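Local coordinates for prenyltransference for protein from Lavandula lanata, a protein that probably catalyses the head-to-middle condensation of two dimethylallyl diphosphate molecules to lavandulyl diphosphate, as a member of the cis-prenyltransferase family, in two crystal structures: PDB 5HC8 (chain A, 1.87 Å), residues 16-21 and 190-195; PDB 5HC6 (chain B, 2.15 Å), residues 16-21 and 190-195. One frame, after least-squares fit of the local backbone (RMSD 0.09 Å); residues are numbered along the deposited sequences.

Structure 1 (5HC8); sequences VAIIID and LLIRAA. With MG (magnesium ion), chain C; ISY (3-methylbut-3-enylsulfanyl(phosphonooxy)phosphinic acid), chain D; PIS (trihydrogen thiodiphosphate), chain E.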
loop_
_atom_site.group_PDB
_atom_site.type_symbol
_atom_site.label_atom_id
_atom_site.label_comp_id
_atom_site.label_asym_id
_atom_site.label_seq_id
_atom_site.Cartn_x
_atom_site.Cartn_y
_atom_site.Cartn_z
ATOM N N VAL A 16 -2.076 13.362 7.716
ATOM C CA VAL A 16 -0.667 12.894 7.707
ATOM C C VAL A 16 -0.550 11.679 8.616
ATOM O O VAL A 16 -1.063 11.742 9.769
ATOM C CB VAL A 16 0.335 14.024 8.157
ATOM C CG1 VAL A 16 1.797 13.501 8.214
ATOM C CG2 VAL A 16 0.238 15.196 7.187
ATOM N N ALA A 17 0.119 10.606 8.141
ATOM C CA ALA A 17 0.335 9.437 8.952
ATOM C C ALA A 17 1.777 9.146 9.071
ATOM O O ALA A 17 2.515 9.267 8.113
ATOM C CB ALA A 17 -0.392 8.188 8.386
ATOM N N ILE A 18 2.164 8.658 10.241
ATOM C CA ILE A 18 3.537 8.362 10.537
ATOM C C ILE A 18 3.801 6.946 11.019
ATOM O O ILE A 18 3.164 6.472 11.947
ATOM C CB ILE A 18 4.076 9.307 11.650
ATOM C CG1 ILE A 18 3.917 10.775 11.208
ATOM C CG2 ILE A 18 5.530 9.011 11.923
ATOM C CD1 ILE A 18 4.403 11.806 12.223
ATOM N N ILE A 19 4.712 6.268 10.345
ATOM C CA ILE A 19 5.246 4.975 10.800
ATOM C C ILE A 19 6.539 5.170 11.564
ATOM O O ILE A 19 7.559 5.540 11.001
ATOM C CB ILE A 19 5.479 4.028 9.590
ATOM C CG1 ILE A 19 4.170 3.756 8.857
ATOM C CG2 ILE A 19 6.127 2.718 9.975
ATOM C CD1 ILE A 19 4.328 2.893 7.626
ATOM N N ILE A 20 6.508 4.881 12.868
ATOM C CA ILE A 20 7.673 5.004 13.738
ATOM C C ILE A 20 8.490 3.733 13.689
ATOM O O ILE A 20 7.955 2.607 13.610
ATOM C CB ILE A 20 7.250 5.408 15.219
ATOM C CG1 ILE A 20 6.438 4.322 15.891
ATOM C CG2 ILE A 20 6.400 6.699 15.214
ATOM C CD1 ILE A 20 5.852 4.726 17.220
ATOM N N ASP A 21 9.804 3.909 13.672
ATOM C CA ASP A 21 10.707 2.802 13.491
ATOM C C ASP A 21 12.114 3.227 13.882
ATOM O O ASP A 21 12.409 4.437 13.926
ATOM C CB ASP A 21 10.627 2.322 12.024
ATOM C CG ASP A 21 11.067 0.856 11.836
ATOM O OD1 ASP A 21 10.907 0.140 12.830
ATOM O OD2 ASP A 21 11.631 0.498 10.764
ATOM N N LEU A 190 -0.262 12.060 2.987
ATOM C CA LEU A 190 1.187 11.934 3.138
ATOM C C LEU A 190 1.467 10.859 4.208
ATOM O O LEU A 190 0.876 10.917 5.266
ATOM C CB LEU A 190 1.804 13.255 3.600
ATOM C CG LEU A 190 3.268 13.278 3.975
ATOM C CD1 LEU A 190 4.119 12.939 2.794
ATOM C CD2 LEU A 190 3.745 14.628 4.632
ATOM N N LEU A 191 2.354 9.922 3.908
ATOM C CA LEU A 191 2.709 8.850 4.823
ATOM C C LEU A 191 4.198 9.022 5.000
ATOM O O LEU A 191 4.946 8.996 4.031
ATOM C CB LEU A 191 2.429 7.482 4.231
ATOM C CG LEU A 191 2.967 6.299 5.062
ATOM C CD1 LEU A 191 2.185 6.189 6.331
ATOM C CD2 LEU A 191 2.713 5.026 4.246
ATOM N N ILE A 192 4.588 9.165 6.250
ATOM C CA ILE A 192 5.962 9.285 6.623
ATOM C C ILE A 192 6.456 7.994 7.294
ATOM O O ILE A 192 5.880 7.545 8.244
ATOM C CB ILE A 192 6.130 10.438 7.611
ATOM C CG1 ILE A 192 5.740 11.774 6.959
ATOM C CG2 ILE A 192 7.558 10.536 8.079
ATOM C CD1 ILE A 192 5.641 12.945 7.977
ATOM N N ARG A 193 7.608 7.505 6.870
ATOM C CA ARG A 193 8.234 6.413 7.586
ATOM C C ARG A 193 9.670 6.701 7.901
ATOM O O ARG A 193 10.457 6.951 7.025
ATOM C CB ARG A 193 8.118 5.078 6.837
ATOM C CG ARG A 193 8.798 3.915 7.569
ATOM C CD ARG A 193 8.487 2.550 6.965
ATOM N NE ARG A 193 9.224 1.579 7.743
ATOM C CZ ARG A 193 8.813 0.346 8.020
ATOM N NH1 ARG A 193 7.700 -0.167 7.510
ATOM N NH2 ARG A 193 9.553 -0.409 8.795
ATOM N N ALA A 194 9.957 6.651 9.203
ATOM C CA ALA A 194 11.256 6.883 9.753
ATOM C C ALA A 194 12.085 5.625 9.671
ATOM O O ALA A 194 11.554 4.522 9.534
ATOM C CB ALA A 194 11.132 7.284 11.192
ATOM N N ALA A 195 13.405 5.824 9.701
ATOM C CA ALA A 195 14.403 4.753 9.867
ATOM C C ALA A 195 14.842 4.010 8.565
ATOM O O ALA A 195 15.516 2.997 8.628
ATOM C CB ALA A 195 13.972 3.747 10.974
HETATM MG MG MG C . 11.540 -1.844 13.243
HETATM P P1 ISY D . 9.219 -4.302 10.071
HETATM O O2 ISY D . 8.136 -3.910 11.262
HETATM P P3 ISY D . 8.300 -2.884 12.448
HETATM O O4 ISY D . 10.231 -3.119 9.803
HETATM O O5 ISY D . 8.542 -4.775 8.752
HETATM O O6 ISY D . 9.985 -5.488 10.641
HETATM O O7 ISY D . 9.703 -2.858 12.938
HETATM O O8 ISY D . 7.147 -3.169 13.516
HETATM S S9 ISY D . 8.001 -0.978 11.532
HETATM C C10 ISY D . 6.226 -0.898 11.524
HETATM C C11 ISY D . 5.972 0.173 12.554
HETATM C C12 ISY D . 4.954 -0.004 13.644
HETATM C C13 ISY D . 4.752 1.085 14.594
HETATM C C14 ISY D . 4.303 -1.313 13.896
HETATM P P1 PIS E . 14.076 -1.277 15.141
HETATM O O1 PIS E . 13.090 -1.117 16.399
HETATM P P2 PIS E . 11.560 -0.687 16.449
HETATM S S1 PIS E . 10.899 -1.609 15.253
HETATM O O2 PIS E . 13.403 -0.953 13.790
HETATM O O3 PIS E . 15.298 -0.390 15.376
HETATM O O4 PIS E . 11.576 0.762 16.110
HETATM O O5 PIS E . 14.389 -2.806 15.111
HETATM O O6 PIS E . 11.052 -1.092 17.915
HETATM O O HOH W 1 11.999 2.166 8.599
HETATM O O HOH W 2 12.081 -2.060 11.278
HETATM O O HOH W 3 12.439 -3.834 13.727
#
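Strands 16-19 and 190-193, 4.6 Å apart between axes, are adjacent parallel strands of the six-stranded sheet, 190-193 lying between 15-19 and the outer strand 212-215, joined by backbone bonds such as Ile192 N to Ala17 O (2.8 Å). On one face Val16 CG1 meets Ile192 CD1 at 3.9 Å, beneath helix 225-237; on the other, Ile19 CG1 packs on Leu191 CD1. Toward the C-terminal ends of the strands the contact becomes polar and forms part of the diphosphate pocket. Extended from CG to NE, Arg193 passes Ile19, whose CG2 lies over one guanidinium face. Arg193 NH2 makes a salt bridge of 3.0 Å to Asp21 OD2, reaching it from above the carboxylate plane, and also bonds ISY O4 at 3.0 Å; Ser201 and Arg199 O hold NH1. Water 1 links Arg193 NE, Asp21 OD2 and Ala194 O. With CG anti to the backbone N (chi1 -156°), Asp21 turns OD1 to the magnesium ion (2.1 Å), whose six ligands also include PIS S1 and O2, ISY O7 and two waters. Asp21 CB lies 3.8 Å from Ala195 CB, and ISY C11 3.6 Å from Ile19 CG2.

How the two compare
The CA atoms coincide within the error; the change from structure 1 to structure 2 lies in what is bound. The magnesium ion bound by Asp21(A) OD1 at 2.1 Å has no counterpart modelled in structure 2, and with it goes the bridge it made from the aspartate to both diphosphate groups. ISY gives way to a sulfate, probably from the crystallisation liquor, that takes over part of its place: Arg193(A) NH2 bonds ISY O4 at 3.0 Å, Arg193(B) NH2 the sulfate O4, weakly, at 3.1 Å. The arginine side chain holds its place, as does its salt bridge, Asp21(A) OD2 to Arg193(A) NH2 and Asp21(B) OD2 to Arg193(B) NH2 both being 3.0 Å, although without the metal this pairing may partly reflect the shape of the site. PIS is replaced, wholly or in part, by sulfate as well. The sulfates bring no hydrocarbon: the contacts of ISY C11 with Ile19(A) CG2 and of ISY C13 with Ile20(A) CG1 are lost, while Ile19(B) and Ile20(B) stay in place.

Structure 2 (5HC6); sequences VAIIID and LLIRAA. With SO4 (sulfate ion), chain F.
Parallel strands 16-19 and 190-193 approach to 4.6 Å between their axes and are joined by backbone bonds such as Ile192 N to Ala17 O (2.7 Å). Val16 CG1 touches Ile192 CD1 at 3.8 Å on one face of the sheet, beneath helix 225-237, and on the other Ile19 CG1 packs on Leu191 CD1. Toward the C-terminal ends of the strands the contact becomes polar. The Arg193 chain, extended from CG to NE, passes Ile19, whose CG2 lies over one face of the guanidinium. Its NH2 forms a salt bridge of 3.0 Å with Asp21 OD2, which it meets from above the carboxylate plane, and donates a weak hydrogen bond of 3.1 Å to O4 of a sulfate that Arg199 also binds. Ser201 OG accepts from NH1, which has a further, weak bond to Arg199 O. Asp21 carries CG anti to its own N (chi1 -171°), which brings OD2 within reach of Arg193 NH2, and its CB lies 3.7 Å from Ala195 CB.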
loop_
_atom_site.group_PDB
_atom_site.type_symbol
_atom_site.label_atom_id
_atom_site.label_comp_id
_atom_site.label_asym_id
_atom_site.label_seq_id
_atom_site.Cartn_x
_atom_site.Cartn_y
_atom_site.Cartn_z
ATOM N N VAL B 16 -2.018 13.344 7.731
ATOM C CA VAL B 16 -0.615 12.879 7.713
ATOM C C VAL B 16 -0.476 11.712 8.630
ATOM O O VAL B 16 -0.944 11.776 9.775
ATOM C CB VAL B 16 0.361 13.973 8.157
ATOM C CG1 VAL B 16 1.787 13.456 8.144
ATOM C CG2 VAL B 16 0.213 15.202 7.278
ATOM N N ALA B 17 0.136 10.627 8.136
ATOM C CA ALA B 17 0.335 9.403 8.950
ATOM C C ALA B 17 1.798 9.065 9.065
ATOM O O ALA B 17 2.569 9.287 8.146
ATOM C CB ALA B 17 -0.469 8.229 8.379
ATOM N N ILE B 18 2.180 8.523 10.227
ATOM C CA ILE B 18 3.563 8.300 10.538
ATOM C C ILE B 18 3.797 6.870 11.002
ATOM O O ILE B 18 3.120 6.396 11.934
ATOM C CB ILE B 18 4.082 9.269 11.613
ATOM C CG1 ILE B 18 3.827 10.711 11.189
ATOM C CG2 ILE B 18 5.595 9.120 11.841
ATOM C CD1 ILE B 18 4.270 11.720 12.226
ATOM N N ILE B 19 4.743 6.201 10.338
ATOM C CA ILE B 19 5.251 4.904 10.784
ATOM C C ILE B 19 6.545 5.199 11.514
ATOM O O ILE B 19 7.484 5.749 10.964
ATOM C CB ILE B 19 5.492 3.893 9.625
ATOM C CG1 ILE B 19 4.196 3.646 8.850
ATOM C CG2 ILE B 19 6.045 2.574 10.206
ATOM C CD1 ILE B 19 4.330 2.882 7.550
ATOM N N ILE B 20 6.564 4.884 12.796
ATOM C CA ILE B 20 7.713 5.083 13.640
ATOM C C ILE B 20 8.548 3.780 13.640
ATOM O O ILE B 20 8.041 2.704 13.417
ATOM C CB ILE B 20 7.240 5.592 15.022
ATOM C CG1 ILE B 20 6.426 4.526 15.757
ATOM C CG2 ILE B 20 6.381 6.865 14.846
ATOM C CD1 ILE B 20 5.940 4.943 17.107
ATOM N N ASP B 21 9.850 3.907 13.726
ATOM C CA ASP B 21 10.735 2.782 13.549
ATOM C C ASP B 21 12.127 3.332 13.895
ATOM O O ASP B 21 12.327 4.538 13.925
ATOM C CB ASP B 21 10.704 2.224 12.081
ATOM C CG ASP B 21 11.484 0.875 11.905
ATOM O OD1 ASP B 21 11.951 0.282 12.933
ATOM O OD2 ASP B 21 11.666 0.410 10.746
ATOM N N LEU B 190 -0.322 12.052 2.988
ATOM C CA LEU B 190 1.156 11.936 3.137
ATOM C C LEU B 190 1.460 10.878 4.188
ATOM O O LEU B 190 0.878 10.924 5.244
ATOM C CB LEU B 190 1.744 13.237 3.637
ATOM C CG LEU B 190 3.215 13.259 4.025
ATOM C CD1 LEU B 190 4.087 12.930 2.851
ATOM C CD2 LEU B 190 3.536 14.640 4.563
ATOM N N LEU B 191 2.340 9.927 3.889
ATOM C CA LEU B 191 2.688 8.893 4.818
ATOM C C LEU B 191 4.171 9.026 5.019
ATOM O O LEU B 191 4.924 8.970 4.065
ATOM C CB LEU B 191 2.383 7.521 4.253
ATOM C CG LEU B 191 2.948 6.354 5.087
ATOM C CD1 LEU B 191 2.181 6.166 6.377
ATOM C CD2 LEU B 191 2.862 5.076 4.286
ATOM N N ILE B 192 4.576 9.188 6.271
ATOM C CA ILE B 192 5.975 9.344 6.606
ATOM C C ILE B 192 6.472 8.048 7.266
ATOM O O ILE B 192 5.812 7.505 8.152
ATOM C CB ILE B 192 6.172 10.498 7.612
ATOM C CG1 ILE B 192 5.798 11.839 6.965
ATOM C CG2 ILE B 192 7.591 10.472 8.158
ATOM C CD1 ILE B 192 5.544 12.947 7.990
ATOM N N ARG B 193 7.649 7.576 6.905
ATOM C CA ARG B 193 8.170 6.408 7.628
ATOM C C ARG B 193 9.618 6.669 7.995
ATOM O O ARG B 193 10.409 6.907 7.118
ATOM C CB ARG B 193 8.039 5.113 6.820
ATOM C CG ARG B 193 8.779 3.948 7.503
ATOM C CD ARG B 193 8.461 2.565 6.962
ATOM N NE ARG B 193 9.130 1.572 7.800
ATOM C CZ ARG B 193 8.665 0.383 8.103
ATOM N NH1 ARG B 193 7.499 -0.021 7.643
ATOM N NH2 ARG B 193 9.389 -0.409 8.894
ATOM N N ALA B 194 9.918 6.678 9.304
ATOM C CA ALA B 194 11.257 6.881 9.804
ATOM C C ALA B 194 12.058 5.568 9.712
ATOM O O ALA B 194 11.464 4.508 9.599
ATOM C CB ALA B 194 11.200 7.352 11.245
ATOM N N ALA B 195 13.388 5.701 9.697
ATOM C CA ALA B 195 14.364 4.643 9.881
ATOM C C ALA B 195 14.790 3.991 8.590
ATOM O O ALA B 195 15.536 3.041 8.580
ATOM C CB ALA B 195 13.916 3.600 10.924
HETATM S S SO4 F . 9.144 -4.278 10.004
HETATM O O1 SO4 F . 9.607 -5.281 10.977
HETATM O O2 SO4 F . 8.651 -4.934 8.721
HETATM O O3 SO4 F . 8.068 -3.564 10.738
HETATM O O4 SO4 F . 10.229 -3.294 9.799
#